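Local coordinates for VP5 (Halorubrum pleomorphic virus 6, PDB 6QGL), which probably mediates fusion of the viral envelope with the membrane of the haloarchaeal host, as the envelope protein of this pleomorphic virus, at residues Tyr111-Arg116 / Asp177-Thr182; Asn118-Trp123 / Thr171-Pro176; Glu306-Ile311 / Gly315-Gly320; Ile384-Val389 / Ala399-Asn404. All coordinates share one frame; numbering follows the deposited sequence.

Contact 1 of 4, residues Tyr111-Arg116 / Asp177-Thr182; sequences YETTVR and DGTNFT
The turn of a beta hairpin, lying between strands 166-174 and 180-189, rests against the long helix 97-140 through Asp177 and Thr113. The two side chains cross at about a right angle, with their CA atoms 6.6 Å apart. The methyl of Thr113 is directed at the carboxylate, CG2 standing 3.5 Å from Asp177 OD2, while Thr113 OG1 lies 3.4 Å from Asp177 OD1. That second approach is packing, since the threonine hydroxyl is hydrogen-bonded back along the helix to Asp109 O. With its CG between the backbone N and the carbonyl carbon (chi1 66°), Asp177 offers its carboxylate to the helix and to its own turn at once. Thr179 OG1 donates to Asp177 OD1 over 2.7 Å, arriving on the syn side but 26° out of the carboxylate plane. A weak bond from Thr179 N to the same OD1 (3.4 Å) adds an Asx turn, which bends the chain through Gly178 into the second strand.

One helical turn on from Glu112, Arg116 takes Glu112 OE2 side-on: NE binds it at 2.8 Å, on the anti lone pair, and NH2 at 3.1 Å, from above the carboxylate plane. Glu112 OE1 pairs with Arg247 and Arg116 NH2 with Asp240, tying the helix to helix 229-257. Thr113 OG1 is thus bonded within its helix and Asp177 OD1 within its turn, so that between the two segments the touch is van der Waals only, at the surface, and Pro176 adds to it by packing on Thr113 and Glu112.

Contact 2 of 4, residues Asn118-Trp123 / Thr171-Pro176; sequences NFYKSW and TTVSMP
Tyr120, on helix 97-140, spans the gap to strand 166-174 and meets Val173 and Met175 with one side of its ring. The backbones stay well apart, the nearest CA pair, Tyr120 and Val173, being 9.6 Å from each other, and the tyrosine ring and the two aliphatic side chains bridge it. The closer packing is at the ring edge, where Met175 CE lies near the ring plane, 3.7 Å from Tyr120 CD2. The methionine chain is bent at its second torsion (chi2 -59°), which brings the methyl back along the tyrosine, the two side chains sliding past each other in opposite directions. Val173 CG1 comes in obliquely, 3.9 Å from Tyr120 CE2. Phe181, on the adjoining strand, also packs on Tyr120 and on Met175.

Away from this buried patch the contact is loose. Thr172 and Ser174 lie on the exposed side of the strand, and Lys121 is partly exposed on the helix. The phenol oxygen leaves the apolar cluster for Glu236 and Arg116, to both of which it is hydrogen-bonded. Tyr120 therefore works at both ends: its carbon edge packs the sheet on the helix by apolar contact, while its hydroxyl, already satisfied, can sit among charged groups.

Contact 3 of 4, residues Glu306-Ile311 / Gly315-Gly320; sequences EATITI and GATLPG
Gly320 and Ile311, the residues with the most surface buried here, lie at the two ends of the paired segments in a beta hairpin formed by strands 305-311 and 317-324. At the end farther from the turn Gly320, almost fully extended, makes a hydrogen-bonded pair with Ala307: Ala307 N to Gly320 O and Gly320 N to Ala307 O are both 2.8 Å. Glu306 folds over this glycine. Its CG is anti to the backbone N (chi1 -178°), and the chain then bends at chi2 (79°), laying OE2 3.1 Å from Gly320 N; the angle there is too poor for a hydrogen bond, and the carboxylate simply covers the glycine backbone.

Near the turn, Ile311 is bonded to two successive residues, its O accepting from Gly315 N at 2.8 Å and its N donating to Ala316 O at 2.9 Å. With Gly315 at positive phi, this is the pattern of a G1 beta bulge, and it lets the chain re-enter the second strand. The isoleucine side chain packs beside the bulge, CG1 lying 3.7 Å from Ala316 O, and also touches Ile14.

Between these ends, Ile309 and Leu318 form the middle hydrogen-bonded pair, on the face that looks to Phe349. The other face carries Thr308, Thr310, Thr317 and Pro319. Thr310 OG1 and Thr317 OG1 are hydrogen-bonded at 3.0 Å, and the methyls Thr308 CG2 and Thr317 CG2 touch at 3.7 Å. The hairpin is thus amphipathic, with aliphatic groups turned inward and a partly exposed face where two hydroxyls pair across the strands while backbone bonds set the register.

Contact 4 of 4, residues Ile384-Val389 / Ala399-Asn404; sequences IEVTTV and ADWTDN
Trp401 reaches across to strand 382-388 and lays the pyrrole side of its indole beside Ile384, the two side chains crossing at about a right angle. The touching atom of Ile384 is CD1, at the far end of the longer branch: it lies 3.5 Å from Trp401 NE1, 3.9 Å from Trp401 CE2 and 4.1 Å from Trp401 CZ2. CG1 stands opposite the carbonyl carbon and next to the backbone N (chi1 -57°), and with the following torsion near extended (chi2 158°) the chain runs straight out to this methyl, which meets the five-membered ring and the start of the benzo ring obliquely. CB is also close, 4.1 Å from Trp401 CZ2.

Val386, two residues on and with its CB on the same side of the strand, makes the lighter touch. Its CG2, the branch beside the backbone N, comes near the indole plane at the ring edge, 4.5 Å from Trp401 CZ2.

Strand 382-388 pairs with 393-397 and 422-431 in one antiparallel sheet, whereas Trp401 directly precedes strand 402-403, at the border of a small three-stranded sheet. The indole therefore bridges two sheets, and Ile372 and Ile374 of strand 371-374 join the same cluster, with Pro378 packing on both Ile384 and Trp401.

On the tryptophan itself, the second torsion (chi2 102°) turns the indole nearly square to the chain leading to it, with its NE1 side toward Ile384. In that pose NE1 also makes a weak hydrogen bond to Val396 O, on the strand paired with 382-388, while Tyr411 packs against the same side chain.

Contacts 1 and 2 form one neighbourhood, their centres about 7 Å apart. Both join helix 97-140 to the antiparallel sheet that contains strands 166-174 and 180-189, and contact 2 is nested along the chain inside the loop closed by contact 1; Phe181 and Val173, one from each, pair through their backbones. Contacts 3 and 4 follow in series beyond the chain's centre, about 41 Å and 51 Å from contact 1, centre to centre. Their own centres are about 24 Å apart; contact 3 lies within the six-stranded sheet, whereas contact 4 joins two other sheets. VP5 thus combines a largely helical N-terminal part carrying a small sheet with a largely beta part from strand 305-311 onward, before the final helix 480-496.

Contact 1 of 4, residues Tyr111-Arg116 / Asp177-Thr182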
# COMPACT_ATOMS: atom_id res chain seq x y z
N TYR A 111 -1.96 -13.69 16.55
CA TYR A 111 -1.37 -12.62 15.75
C TYR A 111 -1.17 -13.06 14.30
O TYR A 111 -1.56 -12.32 13.39
CB TYR A 111 -0.09 -12.07 16.40
CG TYR A 111 0.57 -10.90 15.69
CD1 TYR A 111 -0.19 -9.85 15.15
CD2 TYR A 111 1.92 -10.93 15.38
CE1 TYR A 111 0.41 -8.82 14.44
CE2 TYR A 111 2.53 -9.91 14.65
CZ TYR A 111 1.77 -8.84 14.20
OH TYR A 111 2.36 -7.83 13.47
N GLU A 112 -0.60 -14.26 14.08
CA GLU A 112 -0.36 -14.83 12.76
C GLU A 112 -1.67 -15.06 12.01
O GLU A 112 -1.72 -14.76 10.82
CB GLU A 112 0.45 -16.14 12.85
CG GLU A 112 0.88 -16.70 11.50
CD GLU A 112 1.82 -17.89 11.51
OE1 GLU A 112 2.42 -18.16 12.57
OE2 GLU A 112 1.96 -18.55 10.45
N THR A 113 -2.71 -15.56 12.71
CA THR A 113 -4.03 -15.81 12.13
C THR A 113 -4.60 -14.51 11.57
O THR A 113 -5.05 -14.51 10.43
CB THR A 113 -4.96 -16.51 13.13
OG1 THR A 113 -4.36 -17.73 13.54
CG2 THR A 113 -6.34 -16.82 12.55
N THR A 114 -4.51 -13.41 12.33
CA THR A 114 -4.99 -12.09 11.92
C THR A 114 -4.28 -11.61 10.65
O THR A 114 -4.95 -11.27 9.68
CB THR A 114 -4.90 -11.11 13.10
OG1 THR A 114 -5.64 -11.65 14.18
CG2 THR A 114 -5.42 -9.73 12.76
N VAL A 115 -2.93 -11.63 10.65
CA VAL A 115 -2.07 -11.19 9.54
C VAL A 115 -2.34 -12.04 8.29
O VAL A 115 -2.59 -11.48 7.22
CB VAL A 115 -0.57 -11.15 9.95
CG1 VAL A 115 0.33 -10.83 8.76
CG2 VAL A 115 -0.33 -10.15 11.07
N ARG A 116 -2.34 -13.39 8.44
CA ARG A 116 -2.59 -14.31 7.33
C ARG A 116 -4.00 -14.18 6.78
O ARG A 116 -4.15 -14.09 5.56
CB ARG A 116 -2.29 -15.76 7.72
CG ARG A 116 -0.82 -16.05 7.81
CD ARG A 116 -0.55 -17.53 7.65
NE ARG A 116 0.82 -17.83 8.02
CZ ARG A 116 1.86 -17.84 7.19
NH1 ARG A 116 1.67 -17.60 5.89
NH2 ARG A 116 3.07 -18.10 7.63
N ASP A 177 -4.26 -20.88 15.09
CA ASP A 177 -5.16 -20.89 16.24
C ASP A 177 -6.10 -22.13 16.27
O ASP A 177 -6.98 -22.21 17.13
CB ASP A 177 -5.94 -19.57 16.35
CG ASP A 177 -6.92 -19.28 15.23
OD1 ASP A 177 -6.83 -19.95 14.18
OD2 ASP A 177 -7.75 -18.37 15.39
N GLY A 178 -5.86 -23.07 15.36
CA GLY A 178 -6.63 -24.31 15.26
C GLY A 178 -7.81 -24.27 14.31
O GLY A 178 -8.43 -25.30 14.07
N THR A 179 -8.14 -23.07 13.78
CA THR A 179 -9.26 -22.87 12.86
C THR A 179 -8.83 -23.09 11.40
O THR A 179 -7.64 -23.06 11.09
CB THR A 179 -9.89 -21.47 13.04
OG1 THR A 179 -8.97 -20.46 12.63
CG2 THR A 179 -10.39 -21.22 14.46
N ASN A 180 -9.82 -23.28 10.51
CA ASN A 180 -9.59 -23.45 9.08
C ASN A 180 -10.06 -22.22 8.32
O ASN A 180 -11.12 -21.67 8.65
CB ASN A 180 -10.30 -24.70 8.54
CG ASN A 180 -9.83 -26.02 9.10
OD1 ASN A 180 -10.63 -26.95 9.26
ND2 ASN A 180 -8.54 -26.16 9.39
N PHE A 181 -9.29 -21.80 7.31
CA PHE A 181 -9.64 -20.67 6.45
C PHE A 181 -9.74 -21.14 5.01
O PHE A 181 -8.88 -21.91 4.55
CB PHE A 181 -8.63 -19.52 6.59
CG PHE A 181 -8.97 -18.29 5.78
CD1 PHE A 181 -9.88 -17.35 6.26
CD2 PHE A 181 -8.38 -18.06 4.54
CE1 PHE A 181 -10.22 -16.22 5.51
CE2 PHE A 181 -8.73 -16.93 3.79
CZ PHE A 181 -9.63 -16.02 4.28
N THR A 182 -10.77 -20.68 4.30
CA THR A 182 -10.96 -21.03 2.89
C THR A 182 -10.25 -20.02 2.00
O THR A 182 -10.71 -18.89 1.84
CB THR A 182 -12.45 -21.24 2.55
OG1 THR A 182 -12.99 -22.26 3.39
CG2 THR A 182 -12.67 -21.62 1.10

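Contact 2 of 4, residues Asn118-Trp123 / Thr171-Pro176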
# COMPACT_ATOMS: atom_id res chain seq x y z
N ASN A 118 -6.05 -11.60 6.90
CA ASN A 118 -6.14 -10.33 6.18
C ASN A 118 -5.52 -10.42 4.79
O ASN A 118 -6.13 -9.95 3.82
CB ASN A 118 -5.48 -9.20 6.96
CG ASN A 118 -6.19 -8.82 8.23
OD1 ASN A 118 -7.36 -9.17 8.48
ND2 ASN A 118 -5.49 -8.09 9.07
N PHE A 119 -4.34 -11.03 4.70
CA PHE A 119 -3.60 -11.23 3.46
C PHE A 119 -4.38 -12.11 2.47
O PHE A 119 -4.58 -11.69 1.33
CB PHE A 119 -2.20 -11.80 3.76
CG PHE A 119 -1.34 -12.07 2.55
CD1 PHE A 119 -0.80 -11.03 1.81
CD2 PHE A 119 -1.05 -13.37 2.16
CE1 PHE A 119 -0.01 -11.28 0.68
CE2 PHE A 119 -0.25 -13.63 1.05
CZ PHE A 119 0.26 -12.58 0.32
N TYR A 120 -4.85 -13.29 2.92
CA TYR A 120 -5.63 -14.21 2.07
C TYR A 120 -7.00 -13.66 1.72
O TYR A 120 -7.50 -13.95 0.63
CB TYR A 120 -5.74 -15.61 2.68
CG TYR A 120 -4.43 -16.28 3.01
CD1 TYR A 120 -3.34 -16.20 2.14
CD2 TYR A 120 -4.28 -17.04 4.16
CE1 TYR A 120 -2.13 -16.81 2.44
CE2 TYR A 120 -3.08 -17.66 4.47
CZ TYR A 120 -2.00 -17.55 3.61
OH TYR A 120 -0.82 -18.16 3.91
N LYS A 121 -7.61 -12.85 2.62
CA LYS A 121 -8.91 -12.21 2.39
C LYS A 121 -8.83 -11.26 1.19
O LYS A 121 -9.74 -11.27 0.37
CB LYS A 121 -9.41 -11.47 3.64
CG LYS A 121 -10.50 -12.21 4.39
CD LYS A 121 -10.68 -11.73 5.83
CE LYS A 121 -11.41 -10.42 6.00
NZ LYS A 121 -11.24 -9.88 7.38
N SER A 122 -7.73 -10.47 1.08
CA SER A 122 -7.53 -9.53 -0.03
C SER A 122 -7.28 -10.24 -1.36
O SER A 122 -7.71 -9.72 -2.40
CB SER A 122 -6.44 -8.51 0.29
OG SER A 122 -5.14 -9.02 0.08
N TRP A 123 -6.63 -11.43 -1.33
CA TRP A 123 -6.41 -12.25 -2.53
C TRP A 123 -7.77 -12.76 -3.00
O TRP A 123 -8.09 -12.61 -4.18
CB TRP A 123 -5.46 -13.44 -2.24
CG TRP A 123 -5.52 -14.52 -3.28
CD1 TRP A 123 -6.23 -15.68 -3.21
CD2 TRP A 123 -4.91 -14.50 -4.58
NE1 TRP A 123 -6.08 -16.40 -4.38
CE2 TRP A 123 -5.26 -15.71 -5.22
CE3 TRP A 123 -4.07 -13.59 -5.24
CZ2 TRP A 123 -4.81 -16.02 -6.51
CZ3 TRP A 123 -3.63 -13.90 -6.52
CH2 TRP A 123 -4.01 -15.10 -7.14
N THR A 171 -9.68 -24.02 -1.04
CA THR A 171 -8.45 -24.61 -0.51
C THR A 171 -8.39 -24.31 0.98
O THR A 171 -8.42 -23.15 1.38
CB THR A 171 -7.23 -24.11 -1.30
OG1 THR A 171 -7.41 -24.46 -2.67
CG2 THR A 171 -5.91 -24.68 -0.79
N THR A 172 -8.33 -25.38 1.80
CA THR A 172 -8.27 -25.27 3.26
C THR A 172 -6.86 -24.92 3.72
O THR A 172 -5.90 -25.63 3.39
CB THR A 172 -8.84 -26.53 3.93
OG1 THR A 172 -10.18 -26.74 3.48
CG2 THR A 172 -8.84 -26.45 5.45
N VAL A 173 -6.75 -23.83 4.49
CA VAL A 173 -5.52 -23.34 5.10
C VAL A 173 -5.68 -23.59 6.61
O VAL A 173 -6.72 -23.24 7.17
CB VAL A 173 -5.26 -21.84 4.77
CG1 VAL A 173 -4.15 -21.24 5.63
CG2 VAL A 173 -4.94 -21.66 3.29
N SER A 174 -4.69 -24.24 7.24
CA SER A 174 -4.74 -24.51 8.67
C SER A 174 -4.12 -23.35 9.43
O SER A 174 -2.90 -23.19 9.45
CB SER A 174 -4.07 -25.84 9.00
OG SER A 174 -4.78 -26.92 8.43
N MET A 175 -4.99 -22.49 10.00
CA MET A 175 -4.57 -21.32 10.76
C MET A 175 -3.95 -21.76 12.09
O MET A 175 -4.38 -22.76 12.65
CB MET A 175 -5.74 -20.32 10.95
CG MET A 175 -6.10 -19.55 9.69
SD MET A 175 -4.73 -18.59 8.99
CE MET A 175 -5.51 -17.91 7.56
N PRO A 176 -2.89 -21.06 12.57
CA PRO A 176 -2.23 -21.49 13.82
C PRO A 176 -3.10 -21.57 15.07
O PRO A 176 -2.73 -22.27 16.00
CB PRO A 176 -1.11 -20.47 14.00
CG PRO A 176 -0.90 -19.87 12.67
CD PRO A 176 -2.23 -19.87 12.00

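Contact 3 of 4, residues Glu306-Ile311 / Gly315-Gly320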
# COMPACT_ATOMS: atom_id res chain seq x y z
N GLU A 306 10.51 18.63 9.34
CA GLU A 306 9.48 18.76 8.31
C GLU A 306 10.21 19.07 7.00
O GLU A 306 10.87 20.10 6.88
CB GLU A 306 8.47 19.87 8.67
CG GLU A 306 7.32 20.04 7.67
CD GLU A 306 6.17 19.06 7.74
OE1 GLU A 306 6.15 18.19 8.64
OE2 GLU A 306 5.26 19.17 6.88
N ALA A 307 10.12 18.14 6.03
CA ALA A 307 10.81 18.26 4.75
C ALA A 307 9.91 18.76 3.64
O ALA A 307 8.81 18.23 3.45
CB ALA A 307 11.41 16.92 4.36
N THR A 308 10.39 19.76 2.88
CA THR A 308 9.70 20.28 1.70
C THR A 308 10.40 19.59 0.53
O THR A 308 11.59 19.83 0.29
CB THR A 308 9.72 21.82 1.67
OG1 THR A 308 9.23 22.32 2.92
CG2 THR A 308 8.87 22.38 0.54
N ILE A 309 9.69 18.67 -0.11
CA ILE A 309 10.20 17.83 -1.21
C ILE A 309 9.68 18.34 -2.54
O ILE A 309 8.60 18.92 -2.59
CB ILE A 309 9.76 16.35 -0.93
CG1 ILE A 309 10.29 15.83 0.42
CG2 ILE A 309 10.08 15.37 -2.07
CD1 ILE A 309 11.76 15.95 0.63
N THR A 310 10.44 18.10 -3.62
CA THR A 310 10.01 18.42 -4.97
C THR A 310 10.42 17.27 -5.92
O THR A 310 11.57 16.84 -5.93
CB THR A 310 10.42 19.83 -5.44
OG1 THR A 310 9.71 20.13 -6.65
CG2 THR A 310 11.89 20.01 -5.69
N ILE A 311 9.43 16.74 -6.65
CA ILE A 311 9.55 15.63 -7.59
C ILE A 311 10.12 16.15 -8.90
O ILE A 311 9.53 17.05 -9.50
CB ILE A 311 8.19 14.89 -7.75
CG1 ILE A 311 7.46 14.64 -6.38
CG2 ILE A 311 8.32 13.59 -8.57
CD1 ILE A 311 8.25 13.88 -5.20
N GLY A 315 7.42 18.06 -11.04
CA GLY A 315 7.57 19.46 -10.67
C GLY A 315 6.78 19.78 -9.41
O GLY A 315 6.86 20.90 -8.89
N ALA A 316 6.01 18.79 -8.91
CA ALA A 316 5.18 18.88 -7.70
C ALA A 316 6.02 19.04 -6.43
O ALA A 316 7.00 18.32 -6.27
CB ALA A 316 4.31 17.64 -7.57
N THR A 317 5.63 19.99 -5.55
CA THR A 317 6.30 20.26 -4.26
C THR A 317 5.36 19.88 -3.11
O THR A 317 4.14 20.06 -3.24
CB THR A 317 6.83 21.71 -4.19
OG1 THR A 317 7.80 21.91 -5.22
CG2 THR A 317 7.48 22.05 -2.84
N LEU A 318 5.92 19.34 -2.01
CA LEU A 318 5.15 18.88 -0.86
C LEU A 318 5.86 18.99 0.49
O LEU A 318 6.95 18.43 0.63
CB LEU A 318 4.79 17.39 -1.05
CG LEU A 318 3.68 17.05 -2.00
CD1 LEU A 318 3.51 15.57 -2.07
CD2 LEU A 318 2.40 17.63 -1.51
N PRO A 319 5.20 19.55 1.54
CA PRO A 319 5.81 19.51 2.88
C PRO A 319 5.35 18.26 3.64
O PRO A 319 4.17 17.89 3.56
CB PRO A 319 5.29 20.80 3.53
CG PRO A 319 4.04 21.17 2.75
CD PRO A 319 3.90 20.23 1.57
N GLY A 320 6.25 17.60 4.36
CA GLY A 320 5.90 16.39 5.10
C GLY A 320 7.03 15.72 5.86
O GLY A 320 8.18 16.16 5.79

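Contact 4 of 4, residues Ile384-Val389 / Ala399-Asn404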
# COMPACT_ATOMS: atom_id res chain seq x y z
N ILE A 384 -5.89 22.25 -12.77
CA ILE A 384 -4.91 23.10 -13.47
C ILE A 384 -5.47 24.51 -13.47
O ILE A 384 -6.53 24.76 -14.04
CB ILE A 384 -4.54 22.58 -14.90
CG1 ILE A 384 -3.99 21.14 -14.84
CG2 ILE A 384 -3.53 23.53 -15.57
CD1 ILE A 384 -4.08 20.37 -16.14
N GLU A 385 -4.77 25.42 -12.77
CA GLU A 385 -5.12 26.83 -12.66
C GLU A 385 -4.42 27.57 -13.80
O GLU A 385 -3.20 27.78 -13.75
CB GLU A 385 -4.73 27.41 -11.29
CG GLU A 385 -5.52 26.82 -10.12
CD GLU A 385 -5.40 27.59 -8.82
OE1 GLU A 385 -6.45 28.04 -8.30
OE2 GLU A 385 -4.26 27.75 -8.32
N VAL A 386 -5.18 27.91 -14.84
CA VAL A 386 -4.68 28.58 -16.04
C VAL A 386 -4.87 30.09 -15.92
O VAL A 386 -6.00 30.55 -15.74
CB VAL A 386 -5.35 28.02 -17.34
CG1 VAL A 386 -4.75 28.65 -18.59
CG2 VAL A 386 -5.24 26.49 -17.40
N THR A 387 -3.77 30.85 -16.02
CA THR A 387 -3.79 32.31 -15.96
C THR A 387 -3.51 32.84 -17.36
O THR A 387 -2.49 32.51 -17.95
CB THR A 387 -2.81 32.84 -14.89
OG1 THR A 387 -3.25 32.38 -13.61
CG2 THR A 387 -2.72 34.36 -14.88
N THR A 388 -4.44 33.65 -17.89
CA THR A 388 -4.31 34.23 -19.23
C THR A 388 -3.49 35.52 -19.19
O THR A 388 -3.20 36.04 -18.11
CB THR A 388 -5.69 34.42 -19.91
OG1 THR A 388 -6.39 35.52 -19.32
CG2 THR A 388 -6.54 33.16 -19.89
N VAL A 389 -3.13 36.03 -20.38
CA VAL A 389 -2.35 37.25 -20.60
C VAL A 389 -3.16 38.50 -20.14
O VAL A 389 -2.57 39.52 -19.79
CB VAL A 389 -1.83 37.30 -22.08
CG1 VAL A 389 -1.31 38.68 -22.48
CG2 VAL A 389 -0.73 36.27 -22.29
N ALA A 399 -10.98 15.96 -14.29
CA ALA A 399 -12.23 15.35 -14.78
C ALA A 399 -12.96 16.18 -15.84
O ALA A 399 -13.78 15.63 -16.58
CB ALA A 399 -13.15 15.05 -13.61
N ASP A 400 -12.67 17.50 -15.91
CA ASP A 400 -13.30 18.42 -16.86
C ASP A 400 -12.52 18.55 -18.18
O ASP A 400 -13.05 19.11 -19.15
CB ASP A 400 -13.56 19.78 -16.20
CG ASP A 400 -14.49 19.76 -14.99
OD1 ASP A 400 -14.77 18.65 -14.47
OD2 ASP A 400 -14.91 20.85 -14.55
N TRP A 401 -11.28 18.03 -18.23
CA TRP A 401 -10.42 18.05 -19.42
C TRP A 401 -10.83 16.93 -20.39
O TRP A 401 -10.78 15.75 -20.03
CB TRP A 401 -8.94 17.91 -19.03
CG TRP A 401 -8.36 19.11 -18.36
CD1 TRP A 401 -8.12 19.27 -17.03
CD2 TRP A 401 -7.90 20.31 -19.00
NE1 TRP A 401 -7.55 20.50 -16.79
CE2 TRP A 401 -7.40 21.16 -17.98
CE3 TRP A 401 -7.86 20.76 -20.33
CZ2 TRP A 401 -6.89 22.44 -18.25
CZ3 TRP A 401 -7.34 22.02 -20.60
CH2 TRP A 401 -6.87 22.84 -19.57
N THR A 402 -11.24 17.31 -21.61
CA THR A 402 -11.68 16.38 -22.66
C THR A 402 -10.47 15.87 -23.46
O THR A 402 -9.69 16.67 -23.98
CB THR A 402 -12.74 17.05 -23.57
OG1 THR A 402 -13.72 17.70 -22.76
CG2 THR A 402 -13.42 16.07 -24.51
N ASP A 403 -10.33 14.53 -23.56
CA ASP A 403 -9.25 13.87 -24.30
C ASP A 403 -9.51 13.96 -25.81
O ASP A 403 -10.58 13.57 -26.27
CB ASP A 403 -9.11 12.40 -23.86
CG ASP A 403 -7.80 11.70 -24.21
OD1 ASP A 403 -7.18 12.07 -25.23
OD2 ASP A 403 -7.41 10.76 -23.48
N ASN A 404 -8.52 14.46 -26.57
CA ASN A 404 -8.61 14.59 -28.03
C ASN A 404 -8.09 13.33 -28.74
O ASN A 404 -8.36 13.14 -29.92
CB ASN A 404 -7.86 15.83 -28.54
CG ASN A 404 -8.20 17.14 -27.86
OD1 ASN A 404 -9.37 17.50 -27.68
ND2 ASN A 404 -7.18 17.89 -27.49